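MobA-like NTP transferase domain-containing protein (Thermus thermophilus, PDB 2DPW) is of unknown function but probably acts as a nucleotidyltransferase. Local coordinates at residues Met34-Leu47 and Gly92-Leu106. Sequence-based numbering, arbitrary orientation.
Sequences MVEWVLEALYAAGL and GDIPHLTEEAVRFVL
Gly92 lies against Val35, with Gly92 CA 3.7 Å from Val35 CG2. Within the MobA-like NTP transferase domain, of the GT-A class, helix 35-44 packs on loop 92-98 and then on the first turns of the helix that follows. Both helices pack on the mixed sheet, where Val35 and Leu42 touch strand 4-8 and Val105 touches strand 148-152. Asp93 runs side by side with selenomethionine Met34, and its carboxylate turns to Thr91 and Lys24. Ile94 presents its carbonyl O to Val38 CG2 at 3.4 Å. The Pro95 ring meets Met34 CG, and its CB also meets Trp37 CD1. The Trp37 and Pro95 side chains cross at about a right angle, while Trp37 NE1 hydrogen-bonds Tyr29 O. Leu97 has CG anti to its N (chi1 -174°), which carries CD2 to Val38 CG1 and Ala41 CB. Thr98 is an N-cap; its OG1 accepts from Ala101 N. The axes of 35-44 and 99-106 cross at -52°, 8.4 Å apart. Glu99 faces Ala41. Val102 CG1 packs on Ala45 CB. No hydrogen bond links the segments. Arg103 forms a charge-only salt bridge with Glu99, whose OE2 lies well out of the guanidinium plane, 3.0 Å from Arg103 NH1. Ala45 O lies at the guanidinium edge, 3.5 Å from Arg103 NE.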
loop_
_atom_site.group_PDB
_atom_site.type_symbol
_atom_site.label_atom_id
_atom_site.label_comp_id
_atom_site.label_asym_id
_atom_site.label_seq_id
_atom_site.Cartn_x
_atom_site.Cartn_y
_atom_site.Cartn_z
HETATM N N MSE A 34 -2.551 -8.146 14.485
HETATM C CA MSE A 34 -2.502 -8.180 13.029
HETATM C C MSE A 34 -1.231 -7.704 12.298
HETATM O O MSE A 34 -0.706 -8.402 11.426
HETATM C CB MSE A 34 -3.688 -7.371 12.536
HETATM C CG MSE A 34 -3.850 -7.340 11.059
HETATM SE SE MSE A 34 -5.343 -6.232 10.685
HETATM C CE MSE A 34 -6.747 -7.495 11.062
ATOM N N VAL A 35 -0.764 -6.507 12.636
ATOM C CA VAL A 35 0.397 -5.921 11.987
ATOM C C VAL A 35 1.712 -6.685 12.143
ATOM O O VAL A 35 2.625 -6.538 11.318
ATOM C CB VAL A 35 0.603 -4.476 12.473
ATOM C CG1 VAL A 35 1.015 -4.494 13.922
ATOM C CG2 VAL A 35 1.642 -3.751 11.597
ATOM N N GLU A 36 1.819 -7.504 13.182
ATOM C CA GLU A 36 3.057 -8.258 13.397
ATOM C C GLU A 36 3.310 -9.275 12.293
ATOM O O GLU A 36 4.458 -9.672 12.056
ATOM C CB GLU A 36 3.040 -8.958 14.754
ATOM C CG GLU A 36 2.960 -7.978 15.906
ATOM C CD GLU A 36 3.018 -8.650 17.263
ATOM O OE1 GLU A 36 2.802 -9.887 17.327
ATOM O OE2 GLU A 36 3.274 -7.933 18.262
ATOM N N TRP A 37 2.234 -9.696 11.625
ATOM C CA TRP A 37 2.347 -10.642 10.523
ATOM C C TRP A 37 3.045 -9.895 9.401
ATOM O O TRP A 37 3.857 -10.452 8.664
ATOM C CB TRP A 37 0.959 -11.116 10.077
ATOM C CG TRP A 37 0.232 -11.866 11.157
ATOM C CD1 TRP A 37 -0.914 -11.491 11.796
ATOM C CD2 TRP A 37 0.634 -13.103 11.754
ATOM N NE1 TRP A 37 -1.254 -12.415 12.754
ATOM C CE2 TRP A 37 -0.322 -13.418 12.748
ATOM C CE3 TRP A 37 1.707 -13.979 11.542
ATOM C CZ2 TRP A 37 -0.231 -14.571 13.536
ATOM C CZ3 TRP A 37 1.796 -15.120 12.322
ATOM C CH2 TRP A 37 0.830 -15.408 13.306
ATOM N N VAL A 38 2.744 -8.611 9.304
ATOM C CA VAL A 38 3.353 -7.782 8.284
ATOM C C VAL A 38 4.825 -7.565 8.619
ATOM O O VAL A 38 5.697 -7.721 7.757
ATOM C CB VAL A 38 2.629 -6.421 8.183
ATOM C CG1 VAL A 38 3.274 -5.562 7.105
ATOM C CG2 VAL A 38 1.151 -6.646 7.875
ATOM N N LEU A 39 5.094 -7.203 9.874
ATOM C CA LEU A 39 6.465 -6.974 10.329
ATOM C C LEU A 39 7.272 -8.246 10.118
ATOM O O LEU A 39 8.379 -8.202 9.588
ATOM C CB LEU A 39 6.487 -6.604 11.811
ATOM C CG LEU A 39 5.833 -5.283 12.211
ATOM C CD1 LEU A 39 5.825 -5.175 13.728
ATOM C CD2 LEU A 39 6.579 -4.105 11.584
ATOM N N GLU A 40 6.716 -9.378 10.538
ATOM C CA GLU A 40 7.403 -10.647 10.359
ATOM C C GLU A 40 7.787 -10.817 8.885
ATOM O O GLU A 40 8.914 -11.190 8.555
ATOM C CB GLU A 40 6.499 -11.815 10.781
ATOM C CG GLU A 40 6.193 -11.911 12.269
ATOM C CD GLU A 40 7.438 -12.086 13.152
ATOM O OE1 GLU A 40 8.570 -12.174 12.629
ATOM O OE2 GLU A 40 7.276 -12.134 14.387
ATOM N N ALA A 41 6.836 -10.537 8.002
ATOM C CA ALA A 41 7.050 -10.673 6.569
ATOM C C ALA A 41 8.145 -9.756 6.027
ATOM O O ALA A 41 8.935 -10.157 5.176
ATOM C CB ALA A 41 5.743 -10.410 5.832
ATOM N N LEU A 42 8.185 -8.522 6.514
ATOM C CA LEU A 42 9.177 -7.566 6.055
ATOM C C LEU A 42 10.593 -7.986 6.429
ATOM O O LEU A 42 11.469 -8.058 5.561
ATOM C CB LEU A 42 8.855 -6.177 6.612
ATOM C CG LEU A 42 7.502 -5.648 6.115
ATOM C CD1 LEU A 42 7.180 -4.300 6.738
ATOM C CD2 LEU A 42 7.544 -5.536 4.600
ATOM N N TYR A 43 10.818 -8.261 7.716
ATOM C CA TYR A 43 12.135 -8.694 8.187
ATOM C C TYR A 43 12.498 -9.942 7.390
ATOM O O TYR A 43 13.600 -10.065 6.843
ATOM C CB TYR A 43 12.095 -9.023 9.685
ATOM C CG TYR A 43 12.171 -7.818 10.610
ATOM C CD1 TYR A 43 13.325 -7.033 10.674
ATOM C CD2 TYR A 43 11.094 -7.473 11.434
ATOM C CE1 TYR A 43 13.409 -5.941 11.530
ATOM C CE2 TYR A 43 11.166 -6.379 12.296
ATOM C CZ TYR A 43 12.328 -5.616 12.337
ATOM O OH TYR A 43 12.405 -4.520 13.172
ATOM N N ALA A 44 11.540 -10.858 7.312
ATOM C CA ALA A 44 11.723 -12.097 6.584
ATOM C C ALA A 44 12.359 -11.866 5.212
ATOM O O ALA A 44 13.251 -12.606 4.807
ATOM C CB ALA A 44 10.386 -12.808 6.438
ATOM N N ALA A 45 11.911 -10.844 4.491
ATOM C CA ALA A 45 12.472 -10.600 3.169
ATOM C C ALA A 45 13.742 -9.747 3.226
ATOM O O ALA A 45 14.219 -9.259 2.204
ATOM C CB ALA A 45 11.431 -9.967 2.253
ATOM N N GLY A 46 14.284 -9.576 4.429
ATOM C CA GLY A 46 15.516 -8.825 4.597
ATOM C C GLY A 46 15.450 -7.318 4.764
ATOM O O GLY A 46 16.449 -6.631 4.532
ATOM N N LEU A 47 14.304 -6.791 5.183
ATOM C CA LEU A 47 14.165 -5.348 5.354
ATOM C C LEU A 47 14.066 -4.939 6.814
ATOM O O LEU A 47 13.744 -5.750 7.678
ATOM C CB LEU A 47 12.911 -4.854 4.641
ATOM C CG LEU A 47 12.716 -5.254 3.185
ATOM C CD1 LEU A 47 11.320 -4.864 2.723
ATOM C CD2 LEU A 47 13.762 -4.578 2.346
ATOM N N GLY A 92 -0.580 -1.600 7.886
ATOM C CA GLY A 92 -0.528 -2.681 8.851
ATOM C C GLY A 92 -1.727 -3.611 8.923
ATOM O O GLY A 92 -1.876 -4.318 9.918
ATOM N N ASP A 93 -2.564 -3.644 7.885
ATOM C CA ASP A 93 -3.752 -4.496 7.905
ATOM C C ASP A 93 -3.827 -5.559 6.813
ATOM O O ASP A 93 -4.912 -5.925 6.358
ATOM C CB ASP A 93 -5.006 -3.633 7.847
ATOM C CG ASP A 93 -5.193 -2.982 6.505
ATOM O OD1 ASP A 93 -4.170 -2.705 5.839
ATOM O OD2 ASP A 93 -6.361 -2.742 6.125
ATOM N N ILE A 94 -2.670 -6.038 6.374
ATOM C CA ILE A 94 -2.623 -7.089 5.377
ATOM C C ILE A 94 -1.810 -8.193 6.034
ATOM O O ILE A 94 -0.658 -8.427 5.682
ATOM C CB ILE A 94 -1.944 -6.631 4.061
ATOM C CG1 ILE A 94 -0.761 -5.697 4.361
ATOM C CG2 ILE A 94 -2.988 -5.989 3.144
ATOM C CD1 ILE A 94 0.119 -5.382 3.141
ATOM N N PRO A 95 -2.415 -8.881 7.016
ATOM C CA PRO A 95 -1.835 -9.976 7.796
ATOM C C PRO A 95 -1.438 -11.224 7.002
ATOM O O PRO A 95 -0.708 -12.073 7.514
ATOM C CB PRO A 95 -2.926 -10.266 8.821
ATOM C CG PRO A 95 -4.161 -10.032 8.032
ATOM C CD PRO A 95 -3.843 -8.724 7.351
ATOM N N HIS A 96 -1.919 -11.338 5.766
ATOM C CA HIS A 96 -1.586 -12.483 4.933
ATOM C C HIS A 96 -0.287 -12.255 4.175
ATOM O O HIS A 96 0.188 -13.148 3.472
ATOM C CB HIS A 96 -2.697 -12.763 3.919
ATOM C CG HIS A 96 -4.012 -13.102 4.540
ATOM N ND1 HIS A 96 -5.043 -12.194 4.645
ATOM C CD2 HIS A 96 -4.462 -14.248 5.105
ATOM C CE1 HIS A 96 -6.070 -12.763 5.246
ATOM N NE2 HIS A 96 -5.742 -14.011 5.537
ATOM N N LEU A 97 0.276 -11.057 4.310
ATOM C CA LEU A 97 1.514 -10.722 3.622
ATOM C C LEU A 97 2.619 -11.740 3.914
ATOM O O LEU A 97 2.871 -12.086 5.068
ATOM C CB LEU A 97 1.988 -9.317 4.013
ATOM C CG LEU A 97 3.211 -8.796 3.231
ATOM C CD1 LEU A 97 2.811 -8.426 1.812
ATOM C CD2 LEU A 97 3.799 -7.588 3.941
ATOM N N THR A 98 3.276 -12.203 2.852
ATOM C CA THR A 98 4.351 -13.186 2.949
ATOM C C THR A 98 5.668 -12.650 2.408
ATOM O O THR A 98 5.689 -11.718 1.609
ATOM C CB THR A 98 4.021 -14.445 2.144
ATOM O OG1 THR A 98 3.952 -14.115 0.756
ATOM C CG2 THR A 98 2.710 -15.002 2.562
ATOM N N GLU A 99 6.760 -13.270 2.844
ATOM C CA GLU A 99 8.099 -12.907 2.419
ATOM C C GLU A 99 8.223 -13.087 0.910
ATOM O O GLU A 99 8.836 -12.265 0.220
ATOM C CB GLU A 99 9.127 -13.788 3.138
ATOM C CG GLU A 99 10.511 -13.845 2.482
ATOM C CD GLU A 99 11.462 -14.783 3.208
ATOM O OE1 GLU A 99 11.011 -15.491 4.129
ATOM O OE2 GLU A 99 12.662 -14.822 2.857
ATOM N N GLU A 100 7.635 -14.161 0.396
ATOM C CA GLU A 100 7.702 -14.430 -1.031
ATOM C C GLU A 100 7.092 -13.268 -1.803
ATOM O O GLU A 100 7.660 -12.788 -2.790
ATOM C CB GLU A 100 6.964 -15.724 -1.356
ATOM C CG GLU A 100 7.350 -16.323 -2.690
ATOM C CD GLU A 100 6.747 -17.697 -2.897
ATOM O OE1 GLU A 100 6.541 -18.397 -1.883
ATOM O OE2 GLU A 100 6.492 -18.084 -4.060
ATOM N N ALA A 101 5.929 -12.818 -1.341
ATOM C CA ALA A 101 5.238 -11.701 -1.963
ATOM C C ALA A 101 6.124 -10.453 -1.904
ATOM O O ALA A 101 6.256 -9.716 -2.875
ATOM C CB ALA A 101 3.923 -11.446 -1.245
ATOM N N VAL A 102 6.743 -10.217 -0.760
ATOM C CA VAL A 102 7.597 -9.057 -0.623
ATOM C C VAL A 102 8.805 -9.085 -1.566
ATOM O O VAL A 102 9.099 -8.091 -2.248
ATOM C CB VAL A 102 8.083 -8.913 0.825
ATOM C CG1 VAL A 102 9.144 -7.824 0.909
ATOM C CG2 VAL A 102 6.908 -8.573 1.726
ATOM N N ARG A 103 9.496 -10.218 -1.617
ATOM C CA ARG A 103 10.664 -10.317 -2.467
ATOM C C ARG A 103 10.325 -10.189 -3.936
ATOM O O ARG A 103 11.111 -9.655 -4.708
ATOM C CB ARG A 103 11.413 -11.617 -2.187
ATOM C CG ARG A 103 12.108 -11.577 -0.838
ATOM C CD ARG A 103 13.054 -12.729 -0.580
ATOM N NE ARG A 103 13.986 -12.350 0.479
ATOM C CZ ARG A 103 14.817 -13.181 1.095
ATOM N NH1 ARG A 103 14.843 -14.469 0.765
ATOM N NH2 ARG A 103 15.624 -12.720 2.041
ATOM N N PHE A 104 9.149 -10.662 -4.329
ATOM C CA PHE A 104 8.750 -10.560 -5.729
ATOM C C PHE A 104 8.802 -9.093 -6.128
ATOM O O PHE A 104 9.451 -8.706 -7.102
ATOM C CB PHE A 104 7.328 -11.076 -5.924
ATOM C CG PHE A 104 6.780 -10.823 -7.298
ATOM C CD1 PHE A 104 7.284 -11.499 -8.402
ATOM C CD2 PHE A 104 5.780 -9.884 -7.496
ATOM C CE1 PHE A 104 6.795 -11.238 -9.681
ATOM C CE2 PHE A 104 5.290 -9.620 -8.769
ATOM C CZ PHE A 104 5.801 -10.299 -9.863
ATOM N N VAL A 105 8.092 -8.288 -5.349
ATOM C CA VAL A 105 8.017 -6.857 -5.560
ATOM C C VAL A 105 9.431 -6.330 -5.716
ATOM O O VAL A 105 9.784 -5.758 -6.748
ATOM C CB VAL A 105 7.342 -6.161 -4.350
ATOM C CG1 VAL A 105 7.328 -4.649 -4.545
ATOM C CG2 VAL A 105 5.930 -6.696 -4.176
ATOM N N LEU A 106 10.235 -6.549 -4.684
ATOM C CA LEU A 106 11.616 -6.092 -4.663
ATOM C C LEU A 106 12.397 -6.513 -5.889
ATOM O O LEU A 106 13.076 -5.697 -6.512
ATOM C CB LEU A 106 12.308 -6.644 -3.434
ATOM C CG LEU A 106 11.521 -6.384 -2.157
ATOM C CD1 LEU A 106 12.014 -7.300 -1.050
ATOM C CD2 LEU A 106 11.651 -4.925 -1.780
#